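Local coordinates for protein 6-phosphogluconate dehydrogenase, NAD-binding (Geobacter metallireducens, PDB 3PEF) that binds NADP+ and probably interconverts succinic semialdehyde and gamma-hydroxybutyrate, as a member of the beta-hydroxyacid dehydrogenase family, at residues A66-A71 / M237-R242; G180-F185 / S279-T284; F232-M237 / K266-A271. The protein carries 2 engineered substitutions. All coordinates share one frame; numbering follows the deposited sequence.

Overall arrangement
Contact 1 lies at the meeting of the nucleotide-binding domain and the helical domain, while contacts 2 and 3 lie within the helical domain. Contacts 1 and 3 share helix 234-251 and its Met237, both are partly buried, and both border NADP+. Contact 1 is mainly polar, built on lysine, a backbone carbonyl and cofactor hydroxyls. Contact 3 combines an apolar leucine-alanine core with an arginine at its margin, and Gln238 of contact 1 probably hydrogen-bonds that Arg269. Contact 2 is fully buried and joins mainly by apolar packing, with Met182 also lying on Ser279. Contacts 2 and 3 meet where Leu234 reaches the backbone of Ile281 and the methyl of Thr284 rests on Ala268.

Contact 1. Residues A66-A71 / M237-R242; sequences ADPAAA and MQKDLR. With NAP (NADP nicotinamide-adenine-dinucleotide phosphate), chain I; GOL (glycerol), chain K.
With CG anti to the backbone N (chi1 170°) and the chain bent at the next two bonds, Lys239 passes its CE by CB of Asp67 and brings its ammonium to the carbonyl of Ala66. Lys239 NZ gives Ala66 O a weak hydrogen bond of 3.0 Å. Lys239 NZ also donates to the ribose hydroxyl O2D of NADP+ at 3.0 Å. A 2.8 Å salt bridge joins Lys239 NZ to Asp240 OD1. Thr96 O takes another bond from this nitrogen. Lysine suits this place because a long, flexible chain can set its amine among several oxygens.

Asp67, at the N-cap of helix 68-76, accepts from Ala70 N through OD1 at 3.0 Å, the donor lying above the carboxylate plane. Asp67 OD2 accepts a 2.7 Å hydrogen bond from O2 of a glycerol, and Arg242 NH1 donates to that same O2 at 2.7 Å, nearly straight at 160°. This probably crystallisation-derived molecule bridges two opposite charges not in direct contact; Arg242 NH2 also pairs with Asp249 of the second subunit. Small Ala70 lets the adenine lie close, its CB 3.4 Å from C5A of NADP+. The whole is a cofactor cleft between a Rossmann-type domain and a helical domain.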
loop_
_atom_site.group_PDB
_atom_site.type_symbol
_atom_site.label_atom_id
_atom_site.label_comp_id
_atom_site.label_asym_id
_atom_site.label_seq_id
_atom_site.Cartn_x
_atom_site.Cartn_y
_atom_site.Cartn_z
ATOM N N ALA A 66 2.276 18.243 21.994
ATOM C CA ALA A 66 2.344 17.720 20.629
ATOM C C ALA A 66 2.316 16.205 20.494
ATOM O O ALA A 66 1.538 15.673 19.707
ATOM C CB ALA A 66 3.584 18.267 19.903
ATOM N N ASP A 67 3.209 15.520 21.204
ATOM C CA ASP A 67 3.484 14.111 20.906
ATOM C C ASP A 67 4.120 13.399 22.103
ATOM O O ASP A 67 4.369 14.027 23.121
ATOM C CB ASP A 67 4.373 13.982 19.658
ATOM C CG ASP A 67 5.685 14.752 19.776
ATOM O OD1 ASP A 67 5.939 15.372 20.837
ATOM O OD2 ASP A 67 6.470 14.735 18.799
ATOM N N PRO A 68 4.354 12.082 21.994
ATOM C CA PRO A 68 4.943 11.367 23.136
ATOM C C PRO A 68 6.263 11.992 23.626
ATOM O O PRO A 68 6.452 12.085 24.833
ATOM C CB PRO A 68 5.158 9.952 22.591
ATOM C CG PRO A 68 4.043 9.793 21.570
ATOM C CD PRO A 68 3.879 11.161 20.941
ATOM N N ALA A 69 7.135 12.436 22.719
ATOM C CA ALA A 69 8.391 13.072 23.125
ATOM C C ALA A 69 8.148 14.333 23.971
ATOM O O ALA A 69 8.787 14.528 25.005
ATOM C CB ALA A 69 9.281 13.398 21.884
ATOM N N ALA A 70 7.208 15.177 23.548
ATOM C CA ALA A 70 6.861 16.350 24.341
ATOM C C ALA A 70 6.274 15.949 25.696
ATOM O O ALA A 70 6.688 16.456 26.744
ATOM C CB ALA A 70 5.899 17.246 23.582
ATOM N N ALA A 71 5.303 15.040 25.675
ATOM C CA ALA A 71 4.651 14.601 26.900
ATOM C C ALA A 71 5.688 14.093 27.900
ATOM O O ALA A 71 5.584 14.361 29.092
ATOM C CB ALA A 71 3.599 13.500 26.604
ATOM N N MET A 237 -1.332 14.863 12.349
ATOM C CA MET A 237 -2.092 13.757 11.726
ATOM C C MET A 237 -1.126 12.616 11.435
ATOM O O MET A 237 -1.399 11.442 11.725
ATOM C CB MET A 237 -2.762 14.208 10.419
ATOM C CG MET A 237 -3.461 13.089 9.637
ATOM S SD MET A 237 -4.999 12.493 10.419
ATOM C CE MET A 237 -4.433 11.175 11.442
ATOM N N GLN A 238 0.021 12.963 10.867
ATOM C CA GLN A 238 0.992 11.934 10.479
ATOM C C GLN A 238 1.547 11.213 11.709
ATOM O O GLN A 238 1.764 10.011 11.677
ATOM C CB GLN A 238 2.133 12.545 9.646
ATOM C CG GLN A 238 3.012 11.514 8.919
ATOM C CD GLN A 238 4.209 11.078 9.747
ATOM O OE1 GLN A 238 5.020 11.899 10.156
ATOM N NE2 GLN A 238 4.324 9.787 9.990
ATOM N N LYS A 239 1.797 11.968 12.777
ATOM C CA LYS A 239 2.269 11.402 14.032
ATOM C C LYS A 239 1.229 10.404 14.578
ATOM O O LYS A 239 1.581 9.344 15.086
ATOM C CB LYS A 239 2.543 12.521 15.058
ATOM C CG LYS A 239 2.815 12.025 16.492
ATOM C CD LYS A 239 1.558 12.019 17.370
ATOM C CE LYS A 239 1.005 13.416 17.549
ATOM N NZ LYS A 239 -0.176 13.490 18.452
ATOM N N ASP A 240 -0.049 10.747 14.461
ATOM C CA ASP A 240 -1.116 9.867 14.938
ATOM C C ASP A 240 -1.145 8.567 14.138
ATOM O O ASP A 240 -1.295 7.492 14.703
ATOM C CB ASP A 240 -2.483 10.559 14.885
ATOM C CG ASP A 240 -2.667 11.611 15.991
ATOM O OD1 ASP A 240 -1.777 11.788 16.861
ATOM O OD2 ASP A 240 -3.724 12.276 15.982
ATOM N N LEU A 241 -0.978 8.667 12.824
ATOM C CA LEU A 241 -0.935 7.486 11.971
ATOM C C LEU A 241 0.293 6.629 12.318
ATOM O O LEU A 241 0.218 5.405 12.405
ATOM C CB LEU A 241 -0.912 7.919 10.506
ATOM C CG LEU A 241 -2.180 7.874 9.638
ATOM C CD1 LEU A 241 -3.479 7.563 10.410
ATOM C CD2 LEU A 241 -2.323 9.133 8.797
ATOM N N ARG A 242 1.429 7.284 12.520
ATOM C CA ARG A 242 2.633 6.605 12.995
ATOM C C ARG A 242 2.310 5.780 14.232
ATOM O O ARG A 242 2.621 4.597 14.306
ATOM C CB ARG A 242 3.682 7.658 13.342
ATOM C CG ARG A 242 5.008 7.167 13.918
ATOM C CD ARG A 242 6.021 8.325 13.744
ATOM N NE ARG A 242 5.848 9.302 14.779
ATOM C CZ ARG A 242 6.016 10.622 14.681
ATOM N NH1 ARG A 242 5.800 11.339 15.764
ATOM N NH2 ARG A 242 6.372 11.237 13.554
HETATM P PA NAP I . 0.282 22.597 18.340
HETATM O O1A NAP I . 1.417 22.353 17.422
HETATM O O2A NAP I . -0.458 23.850 18.105
HETATM O O5B NAP I . 0.788 22.564 19.859
HETATM C C5B NAP I . 1.787 21.668 20.263
HETATM C C4B NAP I . 2.130 22.016 21.700
HETATM O O4B NAP I . 3.108 21.107 22.157
HETATM C C3B NAP I . 2.746 23.409 21.803
HETATM O O3B NAP I . 2.298 23.936 23.030
HETATM C C2B NAP I . 4.228 23.108 21.893
HETATM O O2B NAP I . 4.995 24.082 22.551
HETATM C C1B NAP I . 4.177 21.833 22.715
HETATM N N9A NAP I . 5.449 21.101 22.637
HETATM C C8A NAP I . 5.946 20.441 21.540
HETATM N N7A NAP I . 7.146 19.911 21.874
HETATM C C5A NAP I . 7.418 20.236 23.154
HETATM C C6A NAP I . 8.492 19.932 23.974
HETATM N N6A NAP I . 9.500 19.208 23.506
HETATM N N1A NAP I . 8.508 20.403 25.259
HETATM C C2A NAP I . 7.451 21.160 25.736
HETATM N N3A NAP I . 6.377 21.449 24.915
HETATM C C4A NAP I . 6.362 20.986 23.647
HETATM O O3 NAP I . -0.699 21.355 18.175
HETATM P PN NAP I . -2.118 21.068 18.817
HETATM O O1N NAP I . -3.085 20.781 17.745
HETATM O O2N NAP I . -2.462 22.083 19.833
HETATM O O5D NAP I . -1.649 19.687 19.501
HETATM C C5D NAP I . -1.762 19.394 20.868
HETATM C C4D NAP I . -2.202 17.934 20.967
HETATM O O4D NAP I . -3.564 17.775 20.651
HETATM C C3D NAP I . -1.485 17.056 19.962
HETATM O O3D NAP I . -1.243 15.840 20.638
HETATM C C2D NAP I . -2.484 16.874 18.830
HETATM O O2D NAP I . -2.263 15.659 18.168
HETATM C C1D NAP I . -3.765 16.822 19.625
HETATM N N1N NAP I . -5.028 17.162 18.935
HETATM C C2N NAP I . -5.069 18.144 17.988
HETATM C C3N NAP I . -6.276 18.490 17.386
HETATM C C7N NAP I . -6.323 19.605 16.384
HETATM O O7N NAP I . -7.392 19.607 15.503
HETATM N N7N NAP I . -5.380 20.558 16.305
HETATM C C4N NAP I . -7.459 17.836 17.746
HETATM C C5N NAP I . -7.409 16.856 18.735
HETATM C C6N NAP I . -6.192 16.535 19.337
HETATM P P2B NAP I . 5.530 25.408 21.771
HETATM O O1X NAP I . 6.705 25.915 22.594
HETATM O O2X NAP I . 5.955 25.012 20.393
HETATM O O3X NAP I . 4.427 26.424 21.682
HETATM C C1 GOL K . 5.061 15.628 14.767
HETATM O O1 GOL K . 3.998 15.763 15.704
HETATM C C2 GOL K . 5.763 14.272 14.917
HETATM O O2 GOL K . 6.049 13.948 16.271
HETATM C C3 GOL K . 6.996 14.142 14.010
HETATM O O3 GOL K . 8.161 14.735 14.550
#

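Contact 2. Residues G180-F185 / S279-T284; sequences GMMACF and SAIFKT
This is a buried apolar contact in the helical domain, where the long helix 166-194 meets the turns that follow helix 256-270 near the C-terminus. Met182 and Ile281 carry it, the two side chains running antiparallel alongside each other, with CG of Met182 4.0 Å from CG2 of Ile281. In Met182 a chi1 of 180° swings CG away from the backbone N, and bends at the next two torsions lay the thioether alongside Ser279, SD being 4.0 Å from its CA. An unbranched, pliable methionine suits a surface that is part isoleucine, part backbone.

The setting is the all-helical C-terminal domain of the beta-hydroxyacid dehydrogenases, in which the final turns of the chain lean on this long helix. An alanine in place of Met182 would remove CG and the thioether, and is likely to open a gap beside Ser279 and cost the CG2 methyl of Ile281 its contact with this side chain.

Ala183, being short, lets the other branch of Ile281 lie over the helix, with CD1 4.3 Å from CB of Ala183. Ser279 turns its hydroxyl to Asp277, keeping its polar end satisfied in buried surroundings. Elsewhere on helix 166-194, Cys184 packs on Gly180 of the third subunit. Ile281 O accepts from both Thr284 N and Thr284 OG1, the hydroxyl bond measuring 2.7 Å and lying in the carbonyl plane.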
loop_
_atom_site.group_PDB
_atom_site.type_symbol
_atom_site.label_atom_id
_atom_site.label_comp_id
_atom_site.label_asym_id
_atom_site.label_seq_id
_atom_site.Cartn_x
_atom_site.Cartn_y
_atom_site.Cartn_z
ATOM N N GLY A 180 -7.142 7.886 7.185
ATOM C CA GLY A 180 -7.393 7.126 5.975
ATOM C C GLY A 180 -8.526 7.730 5.172
ATOM O O GLY A 180 -8.441 7.846 3.941
ATOM N N MET A 181 -9.602 8.136 5.844
ATOM C CA MET A 181 -10.705 8.700 5.072
ATOM C C MET A 181 -10.362 10.039 4.415
ATOM O O MET A 181 -10.789 10.286 3.294
ATOM C CB MET A 181 -12.072 8.657 5.791
ATOM C CG MET A 181 -12.285 9.567 6.954
ATOM S SD MET A 181 -13.770 9.026 7.886
ATOM C CE MET A 181 -15.079 9.878 7.001
ATOM N N MET A 182 -9.545 10.870 5.066
ATOM C CA MET A 182 -9.048 12.086 4.410
ATOM C C MET A 182 -8.221 11.735 3.159
ATOM O O MET A 182 -8.402 12.319 2.073
ATOM C CB MET A 182 -8.239 12.957 5.386
ATOM C CG MET A 182 -7.671 14.251 4.770
ATOM S SD MET A 182 -8.944 15.392 4.152
ATOM C CE MET A 182 -9.681 15.902 5.701
ATOM N N ALA A 183 -7.327 10.765 3.303
ATOM C CA ALA A 183 -6.498 10.336 2.181
ATOM C C ALA A 183 -7.370 9.850 1.016
ATOM O O ALA A 183 -7.140 10.213 -0.141
ATOM C CB ALA A 183 -5.526 9.246 2.617
ATOM N N CYS A 184 -8.384 9.049 1.326
ATOM C CA CYS A 184 -9.248 8.513 0.285
ATOM C C CYS A 184 -10.068 9.622 -0.369
ATOM O O CYS A 184 -10.208 9.660 -1.581
ATOM C CB CYS A 184 -10.173 7.436 0.860
ATOM S SG CYS A 184 -9.265 5.948 1.309
ATOM N N PHE A 185 -10.609 10.513 0.460
ATOM C CA PHE A 185 -11.438 11.624 0.018
ATOM C C PHE A 185 -10.651 12.482 -0.979
ATOM O O PHE A 185 -11.151 12.831 -2.044
ATOM C CB PHE A 185 -11.840 12.434 1.259
ATOM C CG PHE A 185 -12.688 13.663 0.983
ATOM C CD1 PHE A 185 -13.902 13.564 0.314
ATOM C CD2 PHE A 185 -12.296 14.907 1.474
ATOM C CE1 PHE A 185 -14.699 14.690 0.102
ATOM C CE2 PHE A 185 -13.083 16.056 1.262
ATOM C CZ PHE A 185 -14.282 15.947 0.574
ATOM N N SER A 279 -5.694 18.490 5.720
ATOM C CA SER A 279 -6.304 18.392 4.395
ATOM C C SER A 279 -5.341 18.822 3.294
ATOM O O SER A 279 -5.608 18.585 2.121
ATOM C CB SER A 279 -7.594 19.214 4.308
ATOM O OG SER A 279 -7.371 20.537 4.761
ATOM N N ALA A 280 -4.221 19.444 3.668
ATOM C CA ALA A 280 -3.203 19.802 2.678
ATOM C C ALA A 280 -2.611 18.591 1.950
ATOM O O ALA A 280 -1.942 18.738 0.924
ATOM C CB ALA A 280 -2.086 20.678 3.311
ATOM N N ILE A 281 -2.848 17.389 2.475
ATOM C CA ILE A 281 -2.410 16.189 1.767
ATOM C C ILE A 281 -2.949 16.210 0.330
ATOM O O ILE A 281 -2.341 15.644 -0.584
ATOM C CB ILE A 281 -2.816 14.876 2.509
ATOM C CG1 ILE A 281 -2.122 13.671 1.874
ATOM C CG2 ILE A 281 -4.327 14.728 2.566
ATOM C CD1 ILE A 281 -2.526 12.303 2.442
ATOM N N PHE A 282 -4.079 16.880 0.116
ATOM C CA PHE A 282 -4.625 17.020 -1.236
ATOM C C PHE A 282 -3.615 17.555 -2.252
ATOM O O PHE A 282 -3.663 17.201 -3.434
ATOM C CB PHE A 282 -5.843 17.945 -1.242
ATOM C CG PHE A 282 -6.378 18.231 -2.622
ATOM C CD1 PHE A 282 -7.228 17.324 -3.257
ATOM C CD2 PHE A 282 -6.042 19.403 -3.286
ATOM C CE1 PHE A 282 -7.735 17.585 -4.535
ATOM C CE2 PHE A 282 -6.545 19.673 -4.563
ATOM C CZ PHE A 282 -7.392 18.762 -5.188
ATOM N N LYS A 283 -2.720 18.427 -1.798
ATOM C CA LYS A 283 -1.783 19.096 -2.704
ATOM C C LYS A 283 -0.693 18.176 -3.241
ATOM O O LYS A 283 -0.072 18.474 -4.259
ATOM C CB LYS A 283 -1.177 20.349 -2.047
ATOM C CG LYS A 283 -2.164 21.496 -1.953
ATOM C CD LYS A 283 -1.483 22.803 -1.545
ATOM C CE LYS A 283 -1.103 22.819 -0.069
ATOM N NZ LYS A 283 -0.219 23.981 0.240
ATOM N N THR A 284 -0.465 17.054 -2.562
ATOM C CA THR A 284 0.464 16.055 -3.068
ATOM C C THR A 284 -0.178 15.242 -4.196
ATOM O O THR A 284 0.518 14.539 -4.927
ATOM C CB THR A 284 0.889 15.079 -1.957
ATOM O OG1 THR A 284 -0.237 14.278 -1.571
ATOM C CG2 THR A 284 1.401 15.831 -0.745
#

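Contact 3. Residues F232-M237 / K266-A271; sequences FPLKHM and KGARAA. With NAP (NADP nicotinamide-adenine-dinucleotide phosphate), chain I.
His236 NE2 donates a nearly linear hydrogen bond (177°) to O1A of the NADP+ pyrophosphate at 2.9 Å, the oxygen lying at the edge of the imidazole and in its plane. The ring belongs to the first turn of helix 234-251, which packs elsewhere on the last turns of helix 256-270; the two consecutive helices form a helical hairpin in the C-terminal domain. Histidine suits the cofactor side because a ring N-H can point straight at a phosphate oxygen. CG of Lys235 lies over one face of the imidazole, offset toward its rim. Nearby, Phe232 brings CD2 to within 3.4 Å of the carboxamide carbon C7N of NADP+.

Across the hairpin, a chi1 of -170° carries CG of Leu234 toward the neighbouring helix, where chi2 sets both methyls against it. Its CD1 meets CB of Ala268 at 3.5 Å, an approach that the small alanine permits. The second methyl, CD2, rests 3.7 Å from CG of Arg269, the two side chains crossing at a slant. Arginine fits this partly exposed margin because its aliphatic part covers leucine while NH1 bonds Gln238 OE1. Lys235 NZ forms a salt bridge with Asp275. The bend at chi3 (75°) of Arg269 turns the guanidinium so that CB of Lys235 sits 3.6 Å above one face, offset toward the rim.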
loop_
_atom_site.group_PDB
_atom_site.type_symbol
_atom_site.label_atom_id
_atom_site.label_comp_id
_atom_site.label_asym_id
_atom_site.label_seq_id
_atom_site.Cartn_x
_atom_site.Cartn_y
_atom_site.Cartn_z
ATOM N N PHE A 232 -6.077 21.201 12.244
ATOM C CA PHE A 232 -5.328 20.060 12.766
ATOM C C PHE A 232 -4.030 19.957 11.964
ATOM O O PHE A 232 -4.052 19.541 10.807
ATOM C CB PHE A 232 -6.163 18.773 12.663
ATOM C CG PHE A 232 -5.461 17.542 13.207
ATOM C CD1 PHE A 232 -5.706 16.287 12.664
ATOM C CD2 PHE A 232 -4.563 17.644 14.262
ATOM C CE1 PHE A 232 -5.068 15.140 13.164
ATOM C CE2 PHE A 232 -3.929 16.503 14.772
ATOM C CZ PHE A 232 -4.183 15.254 14.215
ATOM N N PRO A 233 -2.889 20.358 12.569
ATOM C CA PRO A 233 -1.633 20.385 11.814
ATOM C C PRO A 233 -1.307 19.034 11.178
ATOM O O PRO A 233 -1.402 17.979 11.816
ATOM C CB PRO A 233 -0.591 20.784 12.873
ATOM C CG PRO A 233 -1.362 21.649 13.827
ATOM C CD PRO A 233 -2.732 20.939 13.915
ATOM N N LEU A 234 -0.949 19.082 9.900
ATOM C CA LEU A 234 -0.661 17.880 9.138
ATOM C C LEU A 234 0.423 17.015 9.794
ATOM O O LEU A 234 0.316 15.791 9.808
ATOM C CB LEU A 234 -0.333 18.219 7.678
ATOM C CG LEU A 234 -0.251 17.041 6.698
ATOM C CD1 LEU A 234 -0.608 17.435 5.260
ATOM C CD2 LEU A 234 1.130 16.391 6.758
ATOM N N LYS A 235 1.447 17.639 10.367
ATOM C CA LYS A 235 2.483 16.860 11.045
ATOM C C LYS A 235 1.891 16.023 12.184
ATOM O O LYS A 235 2.358 14.910 12.447
ATOM C CB LYS A 235 3.608 17.759 11.568
ATOM C CG LYS A 235 3.156 18.800 12.603
ATOM C CD LYS A 235 4.287 19.822 12.893
ATOM C CE LYS A 235 3.836 20.833 13.978
ATOM N NZ LYS A 235 4.826 21.920 14.219
ATOM N N HIS A 236 0.862 16.550 12.857
ATOM C CA HIS A 236 0.228 15.819 13.959
ATOM C C HIS A 236 -0.639 14.665 13.467
ATOM O O HIS A 236 -0.702 13.611 14.123
ATOM C CB HIS A 236 -0.569 16.741 14.895
ATOM C CG HIS A 236 0.269 17.804 15.540
ATOM N ND1 HIS A 236 1.588 17.599 15.892
ATOM C CD2 HIS A 236 -0.018 19.078 15.888
ATOM C CE1 HIS A 236 2.079 18.703 16.424
ATOM N NE2 HIS A 236 1.122 19.615 16.444
ATOM N N MET A 237 -1.332 14.863 12.349
ATOM C CA MET A 237 -2.092 13.757 11.726
ATOM C C MET A 237 -1.126 12.616 11.435
ATOM O O MET A 237 -1.399 11.442 11.725
ATOM C CB MET A 237 -2.762 14.208 10.419
ATOM C CG MET A 237 -3.461 13.089 9.637
ATOM S SD MET A 237 -4.999 12.493 10.419
ATOM C CE MET A 237 -4.433 11.175 11.442
ATOM N N LYS A 266 3.326 11.308 5.189
ATOM C CA LYS A 266 4.767 11.577 5.227
ATOM C C LYS A 266 5.197 12.321 3.975
ATOM O O LYS A 266 6.067 13.201 4.025
ATOM C CB LYS A 266 5.584 10.286 5.351
ATOM C CG LYS A 266 5.586 9.623 6.734
ATOM C CD LYS A 266 6.322 8.267 6.678
ATOM C CE LYS A 266 6.202 7.502 7.993
ATOM N NZ LYS A 266 6.923 6.165 7.968
ATOM N N GLY A 267 4.598 11.952 2.848
ATOM C CA GLY A 267 4.913 12.602 1.591
ATOM C C GLY A 267 4.527 14.069 1.660
ATOM O O GLY A 267 5.278 14.954 1.227
ATOM N N ALA A 268 3.348 14.332 2.210
ATOM C CA ALA A 268 2.915 15.705 2.402
ATOM C C ALA A 268 3.862 16.483 3.320
ATOM O O ALA A 268 4.114 17.660 3.080
ATOM C CB ALA A 268 1.468 15.769 2.919
ATOM N N ARG A 269 4.390 15.851 4.367
ATOM C CA ARG A 269 5.358 16.558 5.221
ATOM C C ARG A 269 6.601 16.905 4.438
ATOM O O ARG A 269 7.176 17.978 4.625
ATOM C CB ARG A 269 5.786 15.729 6.432
ATOM C CG ARG A 269 4.706 15.515 7.444
ATOM C CD ARG A 269 5.263 14.846 8.665
ATOM N NE ARG A 269 6.045 15.773 9.474
ATOM C CZ ARG A 269 6.506 15.478 10.685
ATOM N NH1 ARG A 269 6.248 14.286 11.217
ATOM N NH2 ARG A 269 7.204 16.366 11.375
ATOM N N ALA A 270 7.018 15.974 3.580
ATOM C CA ALA A 270 8.234 16.139 2.801
ATOM C C ALA A 270 8.074 17.241 1.768
ATOM O O ALA A 270 9.055 17.892 1.413
ATOM C CB ALA A 270 8.665 14.809 2.136
ATOM N N ALA A 271 6.847 17.462 1.296
ATOM C CA ALA A 271 6.587 18.559 0.358
ATOM C C ALA A 271 6.445 19.910 1.071
ATOM O O ALA A 271 6.200 20.937 0.432
ATOM C CB ALA A 271 5.376 18.269 -0.503
HETATM P PA NAP I . 0.282 22.597 18.340
HETATM O O1A NAP I . 1.417 22.353 17.422
HETATM O O2A NAP I . -0.458 23.850 18.105
HETATM O O5B NAP I . 0.788 22.564 19.859
HETATM C C5B NAP I . 1.787 21.668 20.263
HETATM C C4B NAP I . 2.130 22.016 21.700
HETATM O O4B NAP I . 3.108 21.107 22.157
HETATM C C3B NAP I . 2.746 23.409 21.803
HETATM O O3B NAP I . 2.298 23.936 23.030
HETATM C C2B NAP I . 4.228 23.108 21.893
HETATM O O2B NAP I . 4.995 24.082 22.551
HETATM C C1B NAP I . 4.177 21.833 22.715
HETATM N N9A NAP I . 5.449 21.101 22.637
HETATM C C8A NAP I . 5.946 20.441 21.540
HETATM N N7A NAP I . 7.146 19.911 21.874
HETATM C C5A NAP I . 7.418 20.236 23.154
HETATM C C6A NAP I . 8.492 19.932 23.974
HETATM N N6A NAP I . 9.500 19.208 23.506
HETATM N N1A NAP I . 8.508 20.403 25.259
HETATM C C2A NAP I . 7.451 21.160 25.736
HETATM N N3A NAP I . 6.377 21.449 24.915
HETATM C C4A NAP I . 6.362 20.986 23.647
HETATM O O3 NAP I . -0.699 21.355 18.175
HETATM P PN NAP I . -2.118 21.068 18.817
HETATM O O1N NAP I . -3.085 20.781 17.745
HETATM O O2N NAP I . -2.462 22.083 19.833
HETATM O O5D NAP I . -1.649 19.687 19.501
HETATM C C5D NAP I . -1.762 19.394 20.868
HETATM C C4D NAP I . -2.202 17.934 20.967
HETATM O O4D NAP I . -3.564 17.775 20.651
HETATM C C3D NAP I . -1.485 17.056 19.962
HETATM O O3D NAP I . -1.243 15.840 20.638
HETATM C C2D NAP I . -2.484 16.874 18.830
HETATM O O2D NAP I . -2.263 15.659 18.168
HETATM C C1D NAP I . -3.765 16.822 19.625
HETATM N N1N NAP I . -5.028 17.162 18.935
HETATM C C2N NAP I . -5.069 18.144 17.988
HETATM C C3N NAP I . -6.276 18.490 17.386
HETATM C C7N NAP I . -6.323 19.605 16.384
HETATM O O7N NAP I . -7.392 19.607 15.503
HETATM N N7N NAP I . -5.380 20.558 16.305
HETATM C C4N NAP I . -7.459 17.836 17.746
HETATM C C5N NAP I . -7.409 16.856 18.735
HETATM C C6N NAP I . -6.192 16.535 19.337
HETATM P P2B NAP I . 5.530 25.408 21.771
HETATM O O1X NAP I . 6.705 25.915 22.594
HETATM O O2X NAP I . 5.955 25.012 20.393
HETATM O O3X NAP I . 4.427 26.424 21.682
#